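Uncharacterized protein Dfer_1899 (PDB 5HX0) is of unknown function but folds as a six-bladed beta-propeller of the sialidase type, which may point to a role in recognising or processing carbohydrates. Local coordinates at residues 45-50 with 395-400; 54-59 with 75-80; 192-197 with 225-230; 232-237 with 260-265; 335-340 with 381-386. All blocks are in the same frame, centred on the assembly; numbering follows the deposited sequence.

The five contacts sample the propeller within and between its blades. Contacts 1 and 2 each join neighbouring strands of one sheet through backbone hydrogen bonds, but contact 1 is partly buried at an outer blade edge, whereas contact 2 is buried and has the second subunit beside it. Contacts 4 and 5, both buried, bring adjacent blades together: contact 4 is polar and partly water-bridged, contact 5 wholly apolar with no hydrogen bond across it. Contact 3, partly buried, fastens a loop to a strand through a glutamate carboxylate and one backbone bond. Contacts 1 and 5 meet on strands 393-401 and 378-385 of the last blade, and contacts 3 and 4 on strands 220-229 and 234-242.

Contact 1: residues 45-50 with 395-400; sequences VEDVVI and AGSILE
Ala395 stands opposite Val49 in a non-hydrogen-bonded pair, with its CB 3.3 Å from Val48 O, while Ile50 rests CD1 against the Ala395 carbonyl. At Gly396 both polar backbone atoms are gripped by one residue: Val48 N donates to Gly396 O at 2.8 Å, and Gly396 N to Val48 O at 2.9 Å. Ser397 then pairs with Asp47, and its OG donates to Asp47 OD1 over 2.7 Å, approaching from the anti side and 32° out of the carboxylate plane; the other oxygen, OD2, forms a salt bridge with Lys44. Ile398 faces two residues, Val45 and Glu46, in a classic beta bulge. Its O takes the N-H of Val45 at 2.6 Å and its N donates almost straight to Glu46 O at 2.8 Å. The Ile398 side chain sets CG2 against Val45 CB and CD1 4.1 Å from Val48 CG1, the Val48 and Ile398 side chains crossing at about a right angle. Beside it runs the extended chain of Glu46, whose carboxylate is bound by Lys107. Glu400 adds CB against Val45 CG2. Strand 393-401 thus lies between strand 378-385 and the N-terminal strand 42-51, which forms the outer edge and closes the last blade.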
# COMPACT_ATOMS: atom_id res chain seq x y z
N VAL A 45 10.37 20.58 -27.97
CA VAL A 45 9.86 21.84 -27.44
C VAL A 45 10.55 22.18 -26.13
O VAL A 45 11.10 23.27 -25.96
CB VAL A 45 8.33 21.76 -27.28
CG1 VAL A 45 7.77 23.05 -26.66
CG2 VAL A 45 7.70 21.48 -28.61
N GLU A 46 10.56 21.24 -25.19
CA GLU A 46 11.19 21.45 -23.89
C GLU A 46 11.22 20.12 -23.16
O GLU A 46 10.55 19.16 -23.53
CB GLU A 46 10.42 22.48 -23.08
CG GLU A 46 8.96 22.11 -22.86
CD GLU A 46 8.22 23.16 -22.04
OE1 GLU A 46 8.85 23.85 -21.22
OE2 GLU A 46 6.99 23.28 -22.23
N ASP A 47 12.02 20.08 -22.11
CA ASP A 47 11.98 18.99 -21.15
C ASP A 47 11.18 19.42 -19.93
O ASP A 47 11.15 20.60 -19.59
CB ASP A 47 13.39 18.60 -20.73
CG ASP A 47 14.18 18.06 -21.89
OD1 ASP A 47 13.59 17.35 -22.72
OD2 ASP A 47 15.37 18.38 -21.98
N VAL A 48 10.52 18.46 -19.27
CA VAL A 48 9.74 18.76 -18.07
C VAL A 48 10.08 17.76 -16.98
O VAL A 48 10.57 16.65 -17.23
CB VAL A 48 8.22 18.78 -18.34
CG1 VAL A 48 7.90 19.78 -19.41
CG2 VAL A 48 7.70 17.38 -18.74
N VAL A 49 9.85 18.18 -15.74
CA VAL A 49 9.91 17.29 -14.58
C VAL A 49 8.47 16.98 -14.19
O VAL A 49 7.65 17.90 -14.01
CB VAL A 49 10.69 17.91 -13.42
CG1 VAL A 49 10.58 17.02 -12.18
CG2 VAL A 49 12.18 18.05 -13.80
N ILE A 50 8.13 15.70 -14.11
CA ILE A 50 6.77 15.26 -13.90
C ILE A 50 6.50 14.92 -12.44
O ILE A 50 5.47 15.29 -11.89
CB ILE A 50 6.46 14.07 -14.84
CG1 ILE A 50 6.46 14.55 -16.30
CG2 ILE A 50 5.11 13.37 -14.46
CD1 ILE A 50 6.14 13.48 -17.32
N ALA A 395 10.25 12.26 -15.64
CA ALA A 395 10.51 13.43 -16.45
C ALA A 395 9.91 13.19 -17.84
O ALA A 395 9.37 12.11 -18.12
CB ALA A 395 12.02 13.71 -16.54
N GLY A 396 10.03 14.18 -18.70
CA GLY A 396 9.54 14.01 -20.05
C GLY A 396 10.16 15.02 -20.98
O GLY A 396 10.74 16.03 -20.56
N SER A 397 10.04 14.73 -22.27
CA SER A 397 10.43 15.64 -23.33
C SER A 397 9.19 15.86 -24.19
O SER A 397 8.56 14.89 -24.62
CB SER A 397 11.56 15.05 -24.18
OG SER A 397 12.75 14.87 -23.42
N ILE A 398 8.85 17.11 -24.43
CA ILE A 398 7.73 17.43 -25.32
C ILE A 398 8.27 17.67 -26.72
O ILE A 398 9.14 18.53 -26.93
CB ILE A 398 6.95 18.64 -24.80
CG1 ILE A 398 6.35 18.31 -23.42
CG2 ILE A 398 5.84 19.00 -25.77
CD1 ILE A 398 5.60 19.46 -22.77
N LEU A 399 7.76 16.91 -27.69
CA LEU A 399 8.18 16.98 -29.08
C LEU A 399 7.09 17.60 -29.95
O LEU A 399 5.90 17.35 -29.74
CB LEU A 399 8.49 15.58 -29.63
CG LEU A 399 9.52 14.78 -28.87
CD1 LEU A 399 9.87 13.52 -29.66
CD2 LEU A 399 10.73 15.66 -28.64
N GLU A 400 7.50 18.40 -30.93
CA GLU A 400 6.61 18.85 -31.99
C GLU A 400 6.89 17.99 -33.22
O GLU A 400 8.03 17.94 -33.71
CB GLU A 400 6.84 20.34 -32.30
CG GLU A 400 5.81 20.92 -33.27
CD GLU A 400 6.24 22.27 -33.84
OE1 GLU A 400 7.27 22.31 -34.57
OE2 GLU A 400 5.57 23.28 -33.54

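Contact 2: residues 54-59 with 75-80; sequences EKFHAA and FRRAPD
Phe56 to Ala59 run antiparallel to Arg76 to Pro79, the strand axes at 162°, with paired backbone bonds between His57 and Ala78 and between Ala59 and Arg76; beyond them Asp80 N reaches Lys55 O at 2.9 Å. On one face of the sheet Arg77 lies over Phe56. A bend at chi3 (74°) turns NE over the ring, and the guanidinium comes down flat upon it, planes 14° apart, with CZ 3.9 Å from the ring centroid in a cation-pi stack. The aliphatic CD sits over the same face as a CH-pi contact, 3.8 Å from that centroid. Tyr51 OH bonds Arg77 NH2, which helps fix the guanidinium, and Phe121 of the second subunit also meets the Phe56 ring. Further along this face Ala58 CB touches Phe75 CE2 at 3.6 Å. On the other face a water joins His57 and Arg76: it lies 2.8 Å from His57 ND1, in the imidazole plane, accepts from Arg76 NH1 at 2.8 Å and donates to Arg76 O. Asp365 holds the far nitrogen of His57, and Gln125 the NE of Arg76. Another water donates to both Glu54 O and Asp80 OD2, linking the two segments beyond the strands, while Asp80 OD1 takes the N-H of Lys82. Strands 56-65 and 71-79 form a beta hairpin, the first two strands of a propeller blade.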
# COMPACT_ATOMS: atom_id res chain seq x y z
N GLU A 54 12.97 13.68 -3.23
CA GLU A 54 14.22 13.04 -2.82
C GLU A 54 14.04 11.87 -1.87
O GLU A 54 14.95 11.05 -1.74
CB GLU A 54 15.15 14.08 -2.17
CG GLU A 54 15.76 15.01 -3.16
CD GLU A 54 16.53 16.13 -2.49
OE1 GLU A 54 16.67 16.09 -1.24
OE2 GLU A 54 16.98 17.05 -3.20
N LYS A 55 12.90 11.75 -1.22
CA LYS A 55 12.66 10.60 -0.35
C LYS A 55 12.25 9.35 -1.12
O LYS A 55 12.12 8.29 -0.49
CB LYS A 55 11.58 10.94 0.69
CG LYS A 55 12.01 12.07 1.64
CD LYS A 55 10.99 12.21 2.77
CE LYS A 55 11.19 13.51 3.57
NZ LYS A 55 12.63 13.83 3.79
N PHE A 56 12.05 9.43 -2.44
CA PHE A 56 11.43 8.35 -3.20
C PHE A 56 12.25 8.00 -4.44
O PHE A 56 12.87 8.85 -5.07
CB PHE A 56 9.99 8.73 -3.66
CG PHE A 56 9.00 8.79 -2.53
CD1 PHE A 56 8.68 7.63 -1.83
CD2 PHE A 56 8.41 9.99 -2.14
CE1 PHE A 56 7.76 7.65 -0.76
CE2 PHE A 56 7.50 10.02 -1.07
CZ PHE A 56 7.17 8.84 -0.38
N HIS A 57 12.22 6.72 -4.76
CA HIS A 57 12.64 6.22 -6.05
C HIS A 57 11.38 6.13 -6.90
O HIS A 57 10.47 5.34 -6.59
CB HIS A 57 13.33 4.87 -5.85
CG HIS A 57 13.94 4.28 -7.08
ND1 HIS A 57 13.19 3.69 -8.07
CD2 HIS A 57 15.24 4.13 -7.44
CE1 HIS A 57 14.00 3.23 -9.01
NE2 HIS A 57 15.25 3.48 -8.65
N ALA A 58 11.28 6.96 -7.94
CA ALA A 58 10.12 7.00 -8.83
C ALA A 58 10.58 6.55 -10.20
O ALA A 58 11.53 7.13 -10.75
CB ALA A 58 9.51 8.41 -8.90
N ALA A 59 9.94 5.51 -10.75
CA ALA A 59 10.51 4.92 -11.96
C ALA A 59 9.45 4.18 -12.77
O ALA A 59 8.35 3.90 -12.30
CB ALA A 59 11.66 3.96 -11.60
N PHE A 75 3.27 5.22 -12.30
CA PHE A 75 4.67 4.84 -12.10
C PHE A 75 4.81 4.08 -10.80
O PHE A 75 3.89 4.01 -9.97
CB PHE A 75 5.62 6.06 -12.14
CG PHE A 75 5.34 7.11 -11.08
CD1 PHE A 75 4.31 8.03 -11.26
CD2 PHE A 75 6.12 7.20 -9.94
CE1 PHE A 75 4.04 9.01 -10.32
CE2 PHE A 75 5.87 8.19 -8.99
CZ PHE A 75 4.84 9.10 -9.18
N ARG A 76 5.96 3.44 -10.66
CA ARG A 76 6.34 2.74 -9.44
C ARG A 76 6.98 3.74 -8.49
O ARG A 76 7.94 4.42 -8.87
CB ARG A 76 7.33 1.61 -9.74
CG ARG A 76 7.85 0.85 -8.49
CD ARG A 76 9.00 -0.09 -8.90
NE ARG A 76 9.47 -0.95 -7.80
CZ ARG A 76 10.43 -0.62 -6.94
NH1 ARG A 76 11.02 0.58 -7.01
NH2 ARG A 76 10.80 -1.47 -5.99
N ARG A 77 6.48 3.80 -7.26
CA ARG A 77 7.10 4.62 -6.22
C ARG A 77 7.49 3.75 -5.03
O ARG A 77 6.68 2.95 -4.55
CB ARG A 77 6.19 5.76 -5.77
CG ARG A 77 6.96 6.77 -4.90
CD ARG A 77 6.13 8.02 -4.60
NE ARG A 77 5.09 7.72 -3.61
CZ ARG A 77 4.43 8.65 -2.92
NH1 ARG A 77 3.49 8.28 -2.04
NH2 ARG A 77 4.72 9.93 -3.09
N ALA A 78 8.73 3.89 -4.58
CA ALA A 78 9.27 3.15 -3.46
C ALA A 78 10.18 4.08 -2.68
O ALA A 78 10.64 5.10 -3.22
CB ALA A 78 10.05 1.91 -3.93
N PRO A 79 10.47 3.78 -1.41
CA PRO A 79 11.43 4.60 -0.68
C PRO A 79 12.76 4.64 -1.40
O PRO A 79 13.23 3.63 -1.94
CB PRO A 79 11.56 3.88 0.68
CG PRO A 79 10.26 3.16 0.85
CD PRO A 79 9.85 2.73 -0.56
N ASP A 80 13.35 5.84 -1.47
CA ASP A 80 14.79 5.92 -1.69
C ASP A 80 15.45 5.44 -0.41
O ASP A 80 15.25 6.05 0.65
CB ASP A 80 15.23 7.34 -2.02
CG ASP A 80 16.71 7.41 -2.43
OD1 ASP A 80 17.59 6.89 -1.69
OD2 ASP A 80 17.00 7.95 -3.53
O HOH W 1 17.31 10.73 -3.11
O HOH W 2 15.49 8.33 -5.82
O HOH W 3 10.49 2.94 -8.44

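Contact 3: residues 192-197 with 225-230; sequences EPEINY and AATDRQ
Pro193 meets the strand first, with CB 4.3 Å from Ala226 CB and its carbonyl oxygen taking a CA-H...O contact from Asp228. A water also donates to that oxygen. Glu194 carries most of the polar contact. Its CG stands anti to the backbone N (chi1 169°), and a bend at chi2 (66°) turns CD toward Thr227. Thr227 N donates to OE1 at 2.9 Å, coming from above the carboxylate plane, 49° out of it. Two waters also donate to OE1: one continues to Ala225 O, the other lies 2.6 Å from Thr227 OG1. The second oxygen, OE2, uses its anti lone pair for the N-H of Asn196, at 2.9 Å. One carboxylate therefore binds the strand backbone with one oxygen and its own loop with the other. Ile195 adds a backbone bond, its N donating to Thr227 O at 2.9 Å, nearly in line with the C=O. Its side chain reaches along to Gln230, CD1 resting 3.7 Å from Gln230 CB and 3.9 Å from Thr227 CG2. Here the loop linking two blades of the propeller, between strands 183-186 and 213-214, is fastened to strand 220-229; OE1 takes a strand N-H, much as the carbonyl of a neighbouring strand might.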
# COMPACT_ATOMS: atom_id res chain seq x y z
N GLU A 192 2.95 -22.24 -20.62
CA GLU A 192 3.77 -23.46 -20.59
C GLU A 192 5.27 -23.22 -20.59
O GLU A 192 5.98 -23.93 -19.87
CB GLU A 192 3.36 -24.36 -21.77
CG GLU A 192 4.01 -25.75 -21.77
CD GLU A 192 3.64 -26.57 -22.99
OE1 GLU A 192 2.97 -26.03 -23.91
OE2 GLU A 192 4.00 -27.77 -23.04
N PRO A 193 5.83 -22.27 -21.36
CA PRO A 193 7.30 -22.09 -21.33
C PRO A 193 7.85 -21.65 -19.98
O PRO A 193 9.04 -21.88 -19.73
CB PRO A 193 7.54 -21.02 -22.40
CG PRO A 193 6.38 -21.19 -23.34
CD PRO A 193 5.22 -21.50 -22.45
N GLU A 194 7.05 -21.03 -19.12
CA GLU A 194 7.53 -20.48 -17.85
C GLU A 194 7.78 -21.59 -16.83
O GLU A 194 6.87 -22.36 -16.52
CB GLU A 194 6.50 -19.49 -17.30
CG GLU A 194 6.75 -19.03 -15.87
CD GLU A 194 8.03 -18.20 -15.76
OE1 GLU A 194 8.13 -17.17 -16.47
OE2 GLU A 194 8.94 -18.58 -14.99
N ILE A 195 8.98 -21.63 -16.26
CA ILE A 195 9.31 -22.70 -15.33
C ILE A 195 9.07 -22.38 -13.86
O ILE A 195 9.02 -23.31 -13.05
CB ILE A 195 10.79 -23.13 -15.45
CG1 ILE A 195 11.69 -22.01 -14.92
CG2 ILE A 195 11.11 -23.58 -16.90
CD1 ILE A 195 13.17 -22.31 -14.97
N ASN A 196 8.94 -21.11 -13.50
CA ASN A 196 8.95 -20.74 -12.08
C ASN A 196 7.60 -20.95 -11.41
O ASN A 196 6.54 -20.96 -12.05
CB ASN A 196 9.35 -19.27 -11.91
CG ASN A 196 10.80 -19.04 -12.21
OD1 ASN A 196 11.14 -18.26 -13.10
ND2 ASN A 196 11.66 -19.73 -11.49
N TYR A 197 7.66 -21.12 -10.08
CA TYR A 197 6.54 -20.96 -9.17
C TYR A 197 6.66 -19.62 -8.44
O TYR A 197 7.77 -19.13 -8.21
CB TYR A 197 6.48 -22.10 -8.14
CG TYR A 197 6.19 -23.44 -8.79
CD1 TYR A 197 4.87 -23.84 -9.01
CD2 TYR A 197 7.21 -24.28 -9.21
CE1 TYR A 197 4.58 -25.05 -9.63
CE2 TYR A 197 6.93 -25.50 -9.83
CZ TYR A 197 5.61 -25.87 -10.04
OH TYR A 197 5.30 -27.07 -10.64
N ALA A 225 6.85 -12.13 -21.08
CA ALA A 225 8.14 -12.76 -20.90
C ALA A 225 7.95 -14.04 -20.12
O ALA A 225 7.04 -14.16 -19.30
CB ALA A 225 9.11 -11.84 -20.15
N ALA A 226 8.83 -15.02 -20.36
CA ALA A 226 8.80 -16.24 -19.57
C ALA A 226 10.22 -16.76 -19.39
O ALA A 226 11.02 -16.72 -20.34
CB ALA A 226 7.91 -17.32 -20.23
N THR A 227 10.53 -17.20 -18.18
CA THR A 227 11.80 -17.87 -17.91
C THR A 227 11.67 -19.31 -18.40
O THR A 227 10.83 -20.05 -17.90
CB THR A 227 12.15 -17.86 -16.42
OG1 THR A 227 12.29 -16.53 -15.95
CG2 THR A 227 13.46 -18.62 -16.16
N ASP A 228 12.47 -19.68 -19.40
CA ASP A 228 12.39 -21.02 -19.98
C ASP A 228 13.64 -21.86 -19.74
O ASP A 228 13.67 -23.01 -20.16
CB ASP A 228 12.07 -20.96 -21.48
CG ASP A 228 13.04 -20.12 -22.30
OD1 ASP A 228 14.15 -19.78 -21.84
OD2 ASP A 228 12.65 -19.81 -23.45
N ARG A 229 14.65 -21.33 -19.06
CA ARG A 229 15.81 -22.10 -18.64
C ARG A 229 16.31 -21.48 -17.35
O ARG A 229 16.26 -20.26 -17.18
CB ARG A 229 16.92 -22.09 -19.70
CG ARG A 229 18.22 -22.77 -19.26
CD ARG A 229 19.14 -23.02 -20.44
NE ARG A 229 19.82 -21.80 -20.88
CZ ARG A 229 20.30 -21.64 -22.11
NH1 ARG A 229 20.16 -22.60 -23.02
NH2 ARG A 229 20.92 -20.51 -22.45
N GLN A 230 16.79 -22.33 -16.44
CA GLN A 230 17.14 -21.81 -15.12
C GLN A 230 18.62 -21.47 -14.99
O GLN A 230 18.96 -20.44 -14.40
CB GLN A 230 16.75 -22.83 -14.06
CG GLN A 230 16.95 -22.33 -12.65
CD GLN A 230 16.53 -23.36 -11.63
OE1 GLN A 230 16.00 -24.42 -11.97
NE2 GLN A 230 16.77 -23.06 -10.36
O HOH W 4 10.35 -24.01 -20.67
O HOH W 5 5.85 -15.92 -17.49
O HOH W 6 9.95 -15.46 -15.42

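Contact 4: residues 232-237 with 260-265; sequences PNKTSN and KVSFNE
Thr235 and Ser262 meet where two adjacent blades of the propeller touch: residues 234-237, on a strand of one blade, run at 64° to residues 262-265 of the next, far from sheet-like pairing. One bond is purely backbone, Phe263 N to Thr235 O at 2.9 Å. Side chains supply the others. Ser262 OG accepts from Thr235 N at 3.2 Å. The Thr235 hydroxyl, held between the backbone N and the carbonyl carbon (chi1 60°), donates to Phe263 O at 2.7 Å from well above the carbonyl plane. Water bridges complete the join: one accepts from Asn264 ND2 and donates to Thr235 OG1, while another spans Asn233 OD1 and Ser262 OG. Lys234 packs its CG against Ser262 OG, and its NZ goes to Asp258 O and the carboxylate of Asp228. Asn237 ND2 donates to Asn264 O at 2.8 Å, nearly straight and on a carbonyl lone pair. The other amide atom, Asn237 OD1, is buried without a polar partner in the model, 3.1 Å from Phe263 CB.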
# COMPACT_ATOMS: atom_id res chain seq x y z
N PRO A 232 22.15 -21.36 -17.45
CA PRO A 232 21.96 -19.97 -17.03
C PRO A 232 20.54 -19.47 -17.34
O PRO A 232 19.88 -20.04 -18.21
CB PRO A 232 23.01 -19.21 -17.85
CG PRO A 232 23.12 -20.00 -19.11
CD PRO A 232 22.88 -21.45 -18.73
N ASN A 233 20.08 -18.47 -16.59
CA ASN A 233 18.75 -17.90 -16.80
C ASN A 233 18.55 -17.50 -18.26
O ASN A 233 19.42 -16.88 -18.88
CB ASN A 233 18.58 -16.68 -15.88
CG ASN A 233 17.22 -16.03 -16.02
OD1 ASN A 233 17.01 -15.17 -16.88
ND2 ASN A 233 16.29 -16.42 -15.16
N LYS A 234 17.41 -17.88 -18.83
CA LYS A 234 17.02 -17.40 -20.15
C LYS A 234 15.53 -17.11 -20.17
O LYS A 234 14.74 -17.84 -19.56
CB LYS A 234 17.36 -18.41 -21.27
CG LYS A 234 17.34 -17.79 -22.68
CD LYS A 234 17.81 -18.79 -23.73
CE LYS A 234 16.92 -20.00 -23.76
NZ LYS A 234 15.58 -19.72 -24.43
N THR A 235 15.15 -16.05 -20.88
CA THR A 235 13.75 -15.71 -21.10
C THR A 235 13.45 -15.66 -22.60
O THR A 235 14.34 -15.39 -23.43
CB THR A 235 13.36 -14.36 -20.45
OG1 THR A 235 14.15 -13.29 -20.99
CG2 THR A 235 13.53 -14.41 -18.93
N SER A 236 12.19 -15.90 -22.92
CA SER A 236 11.67 -15.79 -24.28
C SER A 236 10.34 -15.03 -24.23
O SER A 236 9.74 -14.88 -23.17
CB SER A 236 11.47 -17.18 -24.92
OG SER A 236 10.66 -17.98 -24.07
N ASN A 237 9.90 -14.56 -25.40
CA ASN A 237 8.67 -13.79 -25.53
C ASN A 237 7.60 -14.62 -26.23
O ASN A 237 7.89 -15.42 -27.12
CB ASN A 237 8.89 -12.49 -26.32
CG ASN A 237 9.58 -11.40 -25.50
OD1 ASN A 237 10.51 -10.76 -25.98
ND2 ASN A 237 9.12 -11.20 -24.26
N LYS A 260 20.57 -19.03 -26.83
CA LYS A 260 21.44 -18.27 -25.93
C LYS A 260 20.90 -16.90 -25.57
O LYS A 260 21.00 -16.49 -24.42
CB LYS A 260 22.84 -18.12 -26.55
CG LYS A 260 23.62 -19.42 -26.57
CD LYS A 260 25.02 -19.24 -27.13
CE LYS A 260 25.66 -20.59 -27.41
NZ LYS A 260 24.85 -21.41 -28.36
N VAL A 261 20.35 -16.17 -26.53
CA VAL A 261 19.92 -14.80 -26.31
C VAL A 261 18.58 -14.80 -25.57
O VAL A 261 17.67 -15.57 -25.92
CB VAL A 261 19.82 -14.05 -27.65
CG1 VAL A 261 19.30 -12.65 -27.46
CG2 VAL A 261 21.20 -14.04 -28.36
N SER A 262 18.45 -13.93 -24.55
CA SER A 262 17.19 -13.77 -23.83
C SER A 262 16.38 -12.62 -24.44
O SER A 262 16.94 -11.63 -24.91
CB SER A 262 17.41 -13.46 -22.34
OG SER A 262 17.93 -14.56 -21.61
N PHE A 263 15.06 -12.77 -24.42
CA PHE A 263 14.14 -11.71 -24.80
C PHE A 263 13.23 -11.49 -23.60
O PHE A 263 12.70 -12.46 -23.05
CB PHE A 263 13.33 -12.12 -26.04
CG PHE A 263 14.19 -12.46 -27.21
CD1 PHE A 263 14.70 -11.47 -28.03
CD2 PHE A 263 14.55 -13.78 -27.45
CE1 PHE A 263 15.54 -11.79 -29.11
CE2 PHE A 263 15.37 -14.11 -28.50
CZ PHE A 263 15.87 -13.11 -29.34
N ASN A 264 13.10 -10.24 -23.16
CA ASN A 264 12.27 -9.99 -21.98
C ASN A 264 11.28 -8.87 -22.24
O ASN A 264 10.18 -9.12 -22.75
CB ASN A 264 13.14 -9.74 -20.72
CG ASN A 264 14.37 -8.84 -20.97
OD1 ASN A 264 14.22 -7.68 -21.35
ND2 ASN A 264 15.56 -9.35 -20.70
N GLU A 265 11.64 -7.62 -21.95
CA GLU A 265 10.66 -6.53 -22.05
C GLU A 265 10.29 -6.26 -23.51
O GLU A 265 11.17 -6.15 -24.37
CB GLU A 265 11.23 -5.27 -21.39
CG GLU A 265 11.40 -5.51 -19.93
CD GLU A 265 12.12 -4.40 -19.22
OE1 GLU A 265 12.78 -3.56 -19.88
OE2 GLU A 265 12.03 -4.36 -17.99
O HOH W 7 17.99 -13.49 -19.04
O HOH W 8 15.36 -17.01 -25.57
O HOH W 9 15.77 -11.92 -19.36

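Contact 5: residues 335-340 with 381-386; sequences LGIRAR and VSYYFN
Ile337 packing on Tyr383 and Phe385 is an apolar contact between the facing sheets of two neighbouring propeller blades. Strand 336-342 belongs to one blade and strand 378-385 to the last; the axes of residues 336-340 and 381-385 come no closer than 8.6 Å, and no hydrogen bond passes between the two segments. Instead Ile337 bridges the gap. With CG1 anti to the carbonyl carbon (chi1 -48°), that atom lies against the phenol ring; CD1 touches Tyr383 CB at 3.7 Å, while Ile337 CG2 approaches Tyr383 CD2. Pro369, on strand 367-375, packs against both Ile337 and Tyr383. The Tyr383 hydroxyl bonds Ser397 and also Arg358, which lies on the blade that carries Ile337. Phe385 enters at the other end, where its CE1 comes 4.0 Å from Ile337 CG1. Gly336 CA meets that ring at its edge, 3.9 Å from Phe385 CE1. In the CH-pi contact, Ile337 CG1 stands over the centre of the Tyr383 ring, 3.6 Å from the centroid and 9° off the ring normal.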
# COMPACT_ATOMS: atom_id res chain seq x y z
N LEU A 335 24.48 8.92 -21.29
CA LEU A 335 23.26 8.28 -20.80
C LEU A 335 22.03 9.13 -21.06
O LEU A 335 22.02 10.32 -20.76
CB LEU A 335 23.38 8.04 -19.31
CG LEU A 335 24.51 7.12 -18.85
CD1 LEU A 335 24.70 7.26 -17.35
CD2 LEU A 335 24.16 5.69 -19.22
N GLY A 336 20.97 8.50 -21.58
CA GLY A 336 19.71 9.21 -21.71
C GLY A 336 18.61 8.48 -22.46
O GLY A 336 18.39 7.28 -22.25
N ILE A 337 17.92 9.20 -23.34
CA ILE A 337 16.66 8.77 -23.95
C ILE A 337 16.75 9.08 -25.42
O ILE A 337 17.17 10.18 -25.79
CB ILE A 337 15.43 9.50 -23.35
CG1 ILE A 337 15.42 9.51 -21.81
CG2 ILE A 337 14.12 8.95 -23.97
CD1 ILE A 337 15.26 8.15 -21.12
N ARG A 338 16.33 8.14 -26.27
CA ARG A 338 16.37 8.33 -27.72
C ARG A 338 15.09 7.80 -28.36
O ARG A 338 14.26 7.15 -27.72
CB ARG A 338 17.62 7.66 -28.31
CG ARG A 338 18.92 8.23 -27.71
CD ARG A 338 20.19 7.62 -28.26
NE ARG A 338 21.33 8.29 -27.65
CZ ARG A 338 22.50 8.49 -28.25
NH1 ARG A 338 22.69 8.07 -29.49
NH2 ARG A 338 23.47 9.13 -27.61
N ALA A 339 14.94 8.06 -29.66
CA ALA A 339 13.77 7.61 -30.39
C ALA A 339 14.05 7.66 -31.89
O ALA A 339 15.01 8.29 -32.34
CB ALA A 339 12.54 8.47 -30.05
N ARG A 340 13.18 6.99 -32.66
CA ARG A 340 13.19 7.16 -34.10
C ARG A 340 11.76 6.98 -34.61
O ARG A 340 10.95 6.32 -33.98
CB ARG A 340 14.17 6.19 -34.79
CG ARG A 340 14.03 4.72 -34.40
CD ARG A 340 15.22 3.88 -34.96
NE ARG A 340 16.48 4.14 -34.25
CZ ARG A 340 17.68 3.88 -34.75
NH1 ARG A 340 17.81 3.35 -35.97
NH2 ARG A 340 18.77 4.15 -34.04
N VAL A 381 7.02 12.45 -24.53
CA VAL A 381 7.78 11.23 -24.26
C VAL A 381 8.13 11.28 -22.78
O VAL A 381 9.02 12.03 -22.37
CB VAL A 381 9.04 11.12 -25.13
CG1 VAL A 381 9.75 9.78 -24.84
CG2 VAL A 381 8.68 11.27 -26.62
N SER A 382 7.41 10.51 -21.96
CA SER A 382 7.79 10.41 -20.56
C SER A 382 8.83 9.31 -20.37
O SER A 382 9.01 8.43 -21.21
CB SER A 382 6.55 10.12 -19.69
OG SER A 382 6.16 8.75 -19.82
N TYR A 383 9.52 9.37 -19.23
CA TYR A 383 10.55 8.40 -18.87
C TYR A 383 10.89 8.66 -17.41
O TYR A 383 10.41 9.63 -16.82
CB TYR A 383 11.81 8.49 -19.76
CG TYR A 383 12.22 9.91 -20.08
CD1 TYR A 383 13.03 10.64 -19.20
CD2 TYR A 383 11.79 10.53 -21.25
CE1 TYR A 383 13.41 11.95 -19.50
CE2 TYR A 383 12.17 11.84 -21.56
CZ TYR A 383 12.97 12.54 -20.67
OH TYR A 383 13.33 13.83 -20.96
N TYR A 384 11.67 7.77 -16.80
CA TYR A 384 12.25 8.14 -15.52
C TYR A 384 13.73 8.44 -15.73
O TYR A 384 14.33 8.09 -16.76
CB TYR A 384 12.01 7.09 -14.41
CG TYR A 384 12.96 5.90 -14.35
CD1 TYR A 384 12.88 4.88 -15.28
CD2 TYR A 384 13.91 5.79 -13.32
CE1 TYR A 384 13.74 3.76 -15.22
CE2 TYR A 384 14.79 4.67 -13.25
CZ TYR A 384 14.68 3.66 -14.22
OH TYR A 384 15.53 2.55 -14.18
N PHE A 385 14.29 9.18 -14.78
CA PHE A 385 15.56 9.84 -15.07
C PHE A 385 16.29 10.12 -13.77
O PHE A 385 15.72 10.07 -12.68
CB PHE A 385 15.35 11.15 -15.84
CG PHE A 385 16.47 11.46 -16.79
CD1 PHE A 385 16.63 10.71 -17.94
CD2 PHE A 385 17.37 12.50 -16.52
CE1 PHE A 385 17.67 10.98 -18.83
CE2 PHE A 385 18.41 12.78 -17.38
CZ PHE A 385 18.57 12.02 -18.54
N ASN A 386 17.59 10.39 -13.90
CA ASN A 386 18.39 10.93 -12.82
C ASN A 386 19.52 11.73 -13.46
O ASN A 386 20.03 11.36 -14.52
CB ASN A 386 18.99 9.87 -11.88
CG ASN A 386 20.14 9.11 -12.53
OD1 ASN A 386 21.30 9.51 -12.41
ND2 ASN A 386 19.81 8.02 -13.24